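Local coordinates for protein putative carbonic anhydrase (Streptococcus mutans, PDB 3LAS) that probably catalyses the reversible, zinc-dependent interconversion of carbon dioxide and hydrogencarbonate as a beta-class carbonic anhydrase, at residues V33-C38 / L43-A48; H57-A62 / R72-S77; E129-D134 / G152-V157. All coordinates share one frame; numbering follows the deposited sequence. Where two conformers were deposited one is given.

How the interactions relate
All three contacts are buried and pack a helix, or a helix with its lead-in, against the same sheet. Interactions 1 and 2 are neighbours, since strands 33-38 and 56-61 pair directly through Ile35 N to His57 O and Leu59 N to Ile35 O, and Ala34 touches Leu74. Interaction 3 lies on strand 149-155, farther across the sheet, and meets interaction 1 where Tyr155 packs on Leu43 and Ala48. Chemistry follows place: interaction 1 is mostly apolar but ends at the zinc ligand Cys38, interaction 2 adds a histidine-serine hydrogen bond to leucine packing, and interaction 3 is a valine resting mainly on backbone, with Ile154 at its side and charged residues on the helix's exposed side.

Interaction 1: V33-C38 / L43-A48; sequences VAIVTC and LHVAPA. With ZN (zinc ion), chain C.
A chi1 of -168° sets Thr37 OG1 across from the backbone N and leaves CG2 between N and the carbonyl carbon; the two branches thereby meet different partners in 43-48. OG1 faces Leu43 CD2 at 3.4 Å, the two side chains meeting end to end, while CG2 ends 4.0 Å from Val45 CG2. The other methyl of Val45, CG1, lies 4.1 Å from Ile35 CD1, and here the side chains lie alongside each other with their tips running opposite ways. Val45 is thus shared between two residues spaced two apart on the strand, both pointing from the same side of the sheet. The hydroxyl of Thr37 beside the Leu43 methyl is not left without a polar partner, because it hydrogen-bonds Leu89 O on strand 85-91. This is the first half of a beta-alpha-beta unit, strand 33-38, helix 45-49 and strand 56-61, in which His44 occupies the N-cap position of the short helix. At the end of the strand, Cys38 SG, trans to the main-chain N (chi1 -175°), binds the zinc ion at 2.3 Å. A water 2.2 Å from the zinc ion completes the set of ligands with Cys38, His91 and Cys94. Arg60 NH2 hydrogen-bonds both Cys38 O and Leu43 O, tying the metal-bearing strand end to the start of 43-48.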
loop_
_atom_site.group_PDB
_atom_site.type_symbol
_atom_site.label_atom_id
_atom_site.label_comp_id
_atom_site.label_asym_id
_atom_site.label_seq_id
_atom_site.Cartn_x
_atom_site.Cartn_y
_atom_site.Cartn_z
ATOM N N VAL A 33 -11.455 8.347 5.015
ATOM C CA VAL A 33 -11.483 6.990 4.463
ATOM C C VAL A 33 -10.078 6.430 4.371
ATOM O O VAL A 33 -9.116 7.163 4.015
ATOM C CB VAL A 33 -12.122 6.976 3.046
ATOM C CG1 VAL A 33 -12.099 5.537 2.487
ATOM C CG2 VAL A 33 -13.520 7.523 3.061
ATOM N N ALA A 34 -9.946 5.147 4.669
ATOM C CA ALA A 34 -8.769 4.332 4.342
ATOM C C ALA A 34 -9.176 3.276 3.356
ATOM O O ALA A 34 -10.217 2.551 3.580
ATOM C CB ALA A 34 -8.189 3.722 5.600
ATOM N N ILE A 35 -8.412 3.143 2.269
ATOM C CA ILE A 35 -8.648 2.104 1.244
ATOM C C ILE A 35 -7.650 1.020 1.401
ATOM O O ILE A 35 -6.453 1.311 1.596
ATOM C CB ILE A 35 -8.485 2.774 -0.125
ATOM C CG1 ILE A 35 -9.574 3.879 -0.301
ATOM C CG2 ILE A 35 -8.597 1.745 -1.289
ATOM C CD1 ILE A 35 -9.039 5.023 -1.154
ATOM N N VAL A 36 -8.070 -0.239 1.399
ATOM C CA VAL A 36 -7.153 -1.431 1.427
ATOM C C VAL A 36 -7.249 -2.094 0.079
ATOM O O VAL A 36 -8.368 -2.539 -0.302
ATOM C CB VAL A 36 -7.590 -2.384 2.553
ATOM C CG1 VAL A 36 -6.768 -3.687 2.567
ATOM C CG2 VAL A 36 -7.556 -1.677 3.931
ATOM N N THR A 37 -6.152 -2.143 -0.662
ATOM C CA THR A 37 -6.218 -2.708 -1.999
ATOM C C THR A 37 -4.905 -3.387 -2.386
ATOM O O THR A 37 -3.982 -3.524 -1.563
ATOM C CB THR A 37 -6.639 -1.639 -3.018
ATOM O OG1 THR A 37 -6.982 -2.221 -4.271
ATOM C CG2 THR A 37 -5.603 -0.551 -3.177
ATOM N N CYS A 38 -4.858 -3.911 -3.601
ATOM C CA CYS A 38 -3.678 -4.606 -4.076
ATOM C C CYS A 38 -2.649 -3.628 -4.605
ATOM O O CYS A 38 -2.965 -2.520 -5.103
ATOM C CB CYS A 38 -4.147 -5.558 -5.195
ATOM S SG CYS A 38 -2.726 -6.629 -5.788
ATOM N N LEU A 43 -3.488 -0.438 -11.260
ATOM C CA LEU A 43 -4.445 0.292 -10.468
ATOM C C LEU A 43 -3.810 1.542 -9.916
ATOM O O LEU A 43 -2.866 1.446 -9.087
ATOM C CB LEU A 43 -5.055 -0.587 -9.382
ATOM C CG LEU A 43 -5.905 0.106 -8.317
ATOM C CD1 LEU A 43 -7.100 0.918 -8.886
ATOM C CD2 LEU A 43 -6.331 -0.880 -7.305
ATOM N N HIS A 44 -4.253 2.707 -10.426
ATOM C CA HIS A 44 -3.854 3.990 -9.834
ATOM C C HIS A 44 -5.070 4.486 -9.077
ATOM O O HIS A 44 -6.094 4.848 -9.691
ATOM C CB HIS A 44 -3.331 4.941 -10.898
ATOM C CG HIS A 44 -1.959 4.576 -11.374
ATOM N ND1 HIS A 44 -1.349 5.307 -12.371
ATOM C CD2 HIS A 44 -1.095 3.595 -10.980
ATOM C CE1 HIS A 44 -0.173 4.782 -12.589
ATOM N NE2 HIS A 44 0.038 3.753 -11.776
ATOM N N VAL A 45 -4.998 4.369 -7.758
ATOM C CA VAL A 45 -6.181 4.502 -6.902
ATOM C C VAL A 45 -6.788 5.884 -6.962
ATOM O O VAL A 45 -8.024 6.048 -6.972
ATOM C CB VAL A 45 -5.789 4.127 -5.459
ATOM C CG1 VAL A 45 -6.955 4.320 -4.582
ATOM C CG2 VAL A 45 -5.351 2.702 -5.410
ATOM N N ALA A 46 -5.948 6.942 -7.069
ATOM C CA ALA A 46 -6.526 8.279 -7.054
ATOM C C ALA A 46 -7.418 8.546 -8.218
ATOM O O ALA A 46 -8.606 8.943 -7.987
ATOM C CB ALA A 46 -5.402 9.364 -6.927
ATOM N N PRO A 47 -7.029 8.359 -9.483
ATOM C CA PRO A 47 -7.995 8.661 -10.573
ATOM C C PRO A 47 -9.150 7.651 -10.571
ATOM O O PRO A 47 -10.279 8.025 -10.914
ATOM C CB PRO A 47 -7.141 8.610 -11.844
ATOM C CG PRO A 47 -5.983 7.776 -11.488
ATOM C CD PRO A 47 -5.677 8.110 -10.019
ATOM N N ALA A 48 -8.906 6.410 -10.176
ATOM C CA ALA A 48 -10.017 5.460 -10.177
ATOM C C ALA A 48 -11.163 5.803 -9.242
ATOM O O ALA A 48 -12.312 5.536 -9.532
ATOM C CB ALA A 48 -9.478 4.066 -9.810
HETATM ZN ZN ZN C . -3.622 -8.025 -7.344
HETATM O O HOH W 1 -1.992 -8.380 -8.709
#

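Interaction 2: H57-A62 / R72-S77; sequences HILRNA and RSLVIS
His57 and Ser77 make the close end of this contact: ND1 and OG are 2.7 Å apart, with the hydroxyl oxygen at the edge of the imidazole and in its plane. The bond is moderately bent (153°), and either atom could be the donor. In Ser77 a chi1 of 178° swings OG opposite the backbone N and out toward the strand, and it also hydrogen-bonds Thr83 OG1, giving this buried hydroxyl two partners. Farther along, the packing is apolar and rests on one methyl, Leu59 CD2, which sits 3.6 Å from Ser73 CB and 3.9 Å from Leu74 CD2. Strand 56-61, helix 68-80 and strand 85-91 form a beta-alpha-beta crossover passing over the intervening strand 33-38, and the strand and helix segments in contact run almost exactly antiparallel (176°) with their axes 10.3 Å apart. Ser73 offers its CB to the leucine, while its OG is held by Asp69 O. The strand runs on past its last contact at Leu59, and Asn61 and Ala62 do not touch 72-77. That looser end faces another chain rather than solvent: Ala62 N and Ala62 O hydrogen-bond Ser73 and Arg72 of the second subunit.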
loop_
_atom_site.group_PDB
_atom_site.type_symbol
_atom_site.label_atom_id
_atom_site.label_comp_id
_atom_site.label_asym_id
_atom_site.label_seq_id
_atom_site.Cartn_x
_atom_site.Cartn_y
_atom_site.Cartn_z
ATOM N N HIS A 57 -6.380 7.742 2.967
ATOM C CA HIS A 57 -5.274 6.830 3.104
ATOM C C HIS A 57 -5.403 5.655 2.136
ATOM O O HIS A 57 -6.532 5.189 1.852
ATOM C CB HIS A 57 -5.210 6.243 4.561
ATOM C CG HIS A 57 -4.596 7.198 5.514
ATOM N ND1 HIS A 57 -4.989 7.336 6.832
ATOM C CD2 HIS A 57 -3.602 8.100 5.313
ATOM C CE1 HIS A 57 -4.194 8.211 7.436
ATOM N NE2 HIS A 57 -3.371 8.742 6.512
ATOM N N ILE A 58 -4.255 5.247 1.620
ATOM C CA ILE A 58 -4.230 4.150 0.593
ATOM C C ILE A 58 -3.244 3.128 1.080
ATOM O O ILE A 58 -2.048 3.403 1.181
ATOM C CB ILE A 58 -3.853 4.656 -0.807
ATOM C CG1 ILE A 58 -4.833 5.798 -1.212
ATOM C CG2 ILE A 58 -3.901 3.523 -1.808
ATOM C CD1 ILE A 58 -4.318 6.589 -2.453
ATOM N N LEU A 59 -3.761 1.970 1.502
ATOM C CA LEU A 59 -2.983 0.807 1.972
ATOM C C LEU A 59 -2.947 -0.191 0.855
ATOM O O LEU A 59 -3.988 -0.481 0.245
ATOM C CB LEU A 59 -3.567 0.155 3.220
ATOM C CG LEU A 59 -3.528 0.986 4.507
ATOM C CD1 LEU A 59 -4.504 2.166 4.495
ATOM C CD2 LEU A 59 -3.964 0.104 5.655
ATOM N N ARG A 60 -1.766 -0.753 0.561
ATOM C CA ARG A 60 -1.682 -1.694 -0.598
ATOM C C ARG A 60 -0.710 -2.770 -0.258
ATOM O O ARG A 60 0.402 -2.563 0.243
ATOM C CB ARG A 60 -1.163 -0.983 -1.854
ATOM C CG ARG A 60 -1.997 0.278 -2.217
ATOM C CD ARG A 60 -1.579 0.964 -3.524
ATOM N NE ARG A 60 -1.991 0.091 -4.671
ATOM C CZ ARG A 60 -1.990 0.452 -5.933
ATOM N NH1 ARG A 60 -1.694 1.695 -6.296
ATOM N NH2 ARG A 60 -2.332 -0.411 -6.850
ATOM N N ASN A 61 -1.093 -4.010 -0.603
ATOM C CA ASN A 61 -0.265 -5.194 -0.401
ATOM C C ASN A 61 -0.577 -6.187 -1.503
ATOM O O ASN A 61 -1.363 -5.888 -2.430
ATOM C CB ASN A 61 -0.357 -5.769 1.010
ATOM C CG ASN A 61 -1.741 -6.382 1.286
ATOM O OD1 ASN A 61 -2.505 -6.598 0.341
ATOM N ND2 ASN A 61 -1.976 -6.746 2.517
ATOM N N ALA A 62 0.035 -7.388 -1.459
ATOM C CA ALA A 62 -0.290 -8.376 -2.519
ATOM C C ALA A 62 -1.693 -8.938 -2.252
ATOM O O ALA A 62 -1.970 -9.552 -1.224
ATOM C CB ALA A 62 0.713 -9.500 -2.538
ATOM N N ARG A 72 -2.535 -3.014 11.871
ATOM C CA ARG A 72 -1.706 -2.018 12.498
ATOM C C ARG A 72 -1.880 -0.649 11.858
ATOM O O ARG A 72 -1.991 0.396 12.531
ATOM C CB ARG A 72 -0.235 -2.489 12.393
ATOM C CG ARG A 72 0.812 -1.470 12.898
ATOM C CD ARG A 72 2.198 -1.850 12.459
ATOM N NE ARG A 72 2.431 -1.623 11.029
ATOM C CZ ARG A 72 2.927 -0.505 10.495
ATOM N NH1 ARG A 72 3.222 0.591 11.178
ATOM N NH2 ARG A 72 3.142 -0.462 9.182
ATOM N N SER A 73 -1.848 -0.674 10.528
ATOM C CA SER A 73 -1.909 0.550 9.777
ATOM C C SER A 73 -3.267 1.226 9.898
ATOM O O SER A 73 -3.336 2.480 9.950
ATOM C CB SER A 73 -1.540 0.283 8.318
ATOM O OG SER A 73 -0.203 -0.241 8.220
ATOM N N LEU A 74 -4.335 0.437 9.899
ATOM C CA LEU A 74 -5.643 0.985 10.074
ATOM C C LEU A 74 -5.843 1.542 11.454
ATOM O O LEU A 74 -6.564 2.549 11.598
ATOM C CB LEU A 74 -6.747 -0.055 9.754
ATOM C CG LEU A 74 -6.857 -0.458 8.311
ATOM C CD1 LEU A 74 -7.792 -1.633 8.142
ATOM C CD2 LEU A 74 -7.365 0.749 7.473
ATOM N N VAL A 75 -5.307 0.921 12.514
ATOM C CA VAL A 75 -5.488 1.473 13.871
ATOM C C VAL A 75 -4.738 2.799 13.898
ATOM O O VAL A 75 -5.266 3.811 14.506
ATOM C CB VAL A 75 -4.894 0.477 14.885
ATOM C CG1 VAL A 75 -4.722 1.210 16.281
ATOM C CG2 VAL A 75 -5.691 -0.770 14.960
ATOM N N ILE A 76 -3.587 2.978 13.267
ATOM C CA ILE A 76 -2.938 4.294 13.199
ATOM C C ILE A 76 -3.813 5.217 12.398
ATOM O O ILE A 76 -4.084 6.392 12.820
ATOM C CB ILE A 76 -1.493 4.139 12.596
ATOM C CG1 ILE A 76 -0.648 3.381 13.596
ATOM C CG2 ILE A 76 -0.935 5.517 12.251
ATOM C CD1 ILE A 76 0.659 2.841 12.926
ATOM N N SER A 77 -4.304 4.801 11.249
ATOM C CA SER A 77 -5.154 5.688 10.421
ATOM C C SER A 77 -6.378 6.218 11.173
ATOM O O SER A 77 -6.723 7.385 11.011
ATOM C CB SER A 77 -5.604 4.843 9.187
ATOM O OG SER A 77 -6.463 5.591 8.348
#

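Interaction 3: E129-D134 / G152-V157; sequences ESVRED and GAIYDV
Val131 meets 152-157 with both methyls, each aimed at a different part of the strand. CG1, held on the far side of CA-CB from N by a chi1 of 173°, drops onto Gly152, 3.6 Å from CA and 4.1 Å from Ala153 N. CG2, anti to the carbonyl carbon, is turned along the strand instead: it lies 3.9 Å from Ala153 O and 4.4 Å from Ile154 CG1. The valine therefore rests mainly on main-chain atoms, and Gly152, with no side chain in the way, lets CG1 settle directly over its backbone; the CA atoms of Val131 and Gly152 are 6.0 Å apart. Ala153 points CB away from the helix and meets Val131 through main-chain atoms, N and O. Ile154 begins pointing to one flank, but its CG1 branch swings back and approaches the valine loosely. The exposed flank of the helix is charged: Arg132 NH1 and Glu129 OE2 form a salt bridge at 3.0 Å, its hydrogen bond weak because the N-H points well off line (129°). The segments cross at 144° with an axis separation of 8.4 Å, close for a helix on a strand and consistent with the glycine under Val131. Strand 85-91, helix 127-140 and strand 149-155 form a beta-alpha-beta crossover between adjacent parallel strands, with helix 101-112 also in the connection. Helix 127-140 also packs on strand 85-91, where Ser130 and Val131 touch His90, and Asp134 and Glu133 form salt bridges with Arg65. Strand 149-155 lies between strand 85-91 and the antiparallel strand 162-164, while Phe6 of the second subunit packs on Ala153.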
loop_
_atom_site.group_PDB
_atom_site.type_symbol
_atom_site.label_atom_id
_atom_site.label_comp_id
_atom_site.label_asym_id
_atom_site.label_seq_id
_atom_site.Cartn_x
_atom_site.Cartn_y
_atom_site.Cartn_z
ATOM N N GLU A 129 -15.527 -13.674 -2.855
ATOM C CA GLU A 129 -15.343 -14.272 -1.565
ATOM C C GLU A 129 -14.120 -13.749 -0.855
ATOM O O GLU A 129 -14.141 -13.602 0.388
ATOM C CB GLU A 129 -15.187 -15.830 -1.619
ATOM C CG GLU A 129 -16.462 -16.584 -1.965
ATOM C CD GLU A 129 -17.647 -16.299 -1.027
ATOM O OE1 GLU A 129 -17.566 -15.876 0.101
ATOM O OE2 GLU A 129 -18.668 -16.561 -1.533
ATOM N N SER A 130 -13.041 -13.438 -1.583
ATOM C CA SER A 130 -11.879 -12.859 -0.968
ATOM C C SER A 130 -12.184 -11.506 -0.285
ATOM O O SER A 130 -11.641 -11.215 0.774
ATOM C CB SER A 130 -10.744 -12.755 -1.958
ATOM O OG SER A 130 -10.904 -11.711 -2.930
ATOM N N VAL A 131 -13.046 -10.726 -0.910
ATOM C CA VAL A 131 -13.454 -9.432 -0.325
ATOM C C VAL A 131 -14.250 -9.711 0.929
ATOM O O VAL A 131 -14.012 -9.104 1.976
ATOM C CB VAL A 131 -14.261 -8.642 -1.351
ATOM C CG1 VAL A 131 -14.845 -7.359 -0.692
ATOM C CG2 VAL A 131 -13.397 -8.206 -2.522
ATOM N N ARG A 132 -15.204 -10.621 0.888
ATOM C CA ARG A 132 -16.022 -10.916 2.079
ATOM C C ARG A 132 -15.138 -11.470 3.205
ATOM O O ARG A 132 -15.338 -11.108 4.383
ATOM C CB ARG A 132 -17.051 -11.980 1.772
ATOM C CG ARG A 132 -18.072 -11.507 0.808
ATOM C CD ARG A 132 -19.135 -12.672 0.524
ATOM N NE ARG A 132 -19.981 -12.110 -0.541
ATOM C CZ ARG A 132 -20.125 -12.588 -1.741
ATOM N NH1 ARG A 132 -19.646 -13.742 -2.109
ATOM N NH2 ARG A 132 -20.833 -11.893 -2.599
ATOM N N GLU A 133 -14.147 -12.298 2.903
ATOM C CA GLU A 133 -13.279 -12.833 3.954
ATOM C C GLU A 133 -12.469 -11.686 4.610
ATOM O O GLU A 133 -12.315 -11.659 5.845
ATOM C CB GLU A 133 -12.352 -13.877 3.350
ATOM C CG GLU A 133 -11.300 -14.398 4.252
ATOM C CD GLU A 133 -10.372 -15.432 3.544
ATOM O OE1 GLU A 133 -10.204 -15.285 2.313
ATOM O OE2 GLU A 133 -9.873 -16.393 4.247
ATOM N N ASP A 134 -11.980 -10.739 3.800
ATOM C CA ASP A 134 -11.152 -9.660 4.369
ATOM C C ASP A 134 -12.011 -8.704 5.187
ATOM O O ASP A 134 -11.592 -8.244 6.300
ATOM C CB ASP A 134 -10.418 -8.947 3.210
ATOM C CG ASP A 134 -9.228 -9.736 2.776
ATOM O OD1 ASP A 134 -8.552 -10.371 3.598
ATOM O OD2 ASP A 134 -8.872 -9.659 1.626
ATOM N N GLY A 152 -17.003 -3.211 0.441
ATOM C CA GLY A 152 -16.198 -4.061 -0.432
ATOM C C GLY A 152 -16.458 -3.736 -1.863
ATOM O O GLY A 152 -17.579 -3.408 -2.270
ATOM N N ALA A 153 -15.429 -3.881 -2.703
ATOM C CA ALA A 153 -15.534 -3.602 -4.128
ATOM C C ALA A 153 -14.512 -4.329 -4.933
ATOM O O ALA A 153 -13.497 -4.786 -4.381
ATOM C CB ALA A 153 -15.485 -2.101 -4.361
ATOM N N ILE A 154 -14.739 -4.357 -6.250
ATOM C CA ILE A 154 -13.807 -4.968 -7.241
ATOM C C ILE A 154 -13.519 -3.991 -8.315
ATOM O O ILE A 154 -14.463 -3.360 -8.867
ATOM C CB ILE A 154 -14.414 -6.241 -7.811
ATOM C CG1 ILE A 154 -14.434 -7.316 -6.736
ATOM C CG2 ILE A 154 -13.508 -6.770 -8.958
ATOM C CD1 ILE A 154 -15.258 -8.579 -7.114
ATOM N N TYR A 155 -12.246 -3.749 -8.580
ATOM C CA TYR A 155 -11.772 -2.935 -9.703
ATOM C C TYR A 155 -11.505 -3.860 -10.913
ATOM O O TYR A 155 -10.771 -4.870 -10.788
ATOM C CB TYR A 155 -10.448 -2.265 -9.263
ATOM C CG TYR A 155 -9.805 -1.444 -10.370
ATOM C CD1 TYR A 155 -8.643 -1.948 -11.014
ATOM C CD2 TYR A 155 -10.331 -0.214 -10.791
ATOM C CE1 TYR A 155 -8.025 -1.168 -12.020
ATOM C CE2 TYR A 155 -9.734 0.510 -11.784
ATOM C CZ TYR A 155 -8.609 0.056 -12.385
ATOM O OH TYR A 155 -8.064 0.814 -13.401
ATOM N N ASP A 156 -12.042 -3.490 -12.075
ATOM C CA ASP A 156 -11.783 -4.267 -13.323
ATOM C C ASP A 156 -10.589 -3.617 -13.990
ATOM O O ASP A 156 -10.670 -2.459 -14.465
ATOM C CB ASP A 156 -13.037 -4.177 -14.178
ATOM C CG ASP A 156 -12.929 -4.967 -15.427
ATOM O OD1 ASP A 156 -13.931 -5.614 -15.792
ATOM O OD2 ASP A 156 -11.875 -4.985 -16.099
ATOM N N VAL A 157 -9.468 -4.324 -14.059
ATOM C CA VAL A 157 -8.233 -3.717 -14.577
ATOM C C VAL A 157 -8.350 -3.419 -16.060
ATOM O O VAL A 157 -7.581 -2.604 -16.544
ATOM C CB VAL A 157 -6.960 -4.589 -14.374
ATOM C CG1 VAL A 157 -6.622 -4.694 -12.877
ATOM C CG2 VAL A 157 -7.102 -6.011 -14.977
#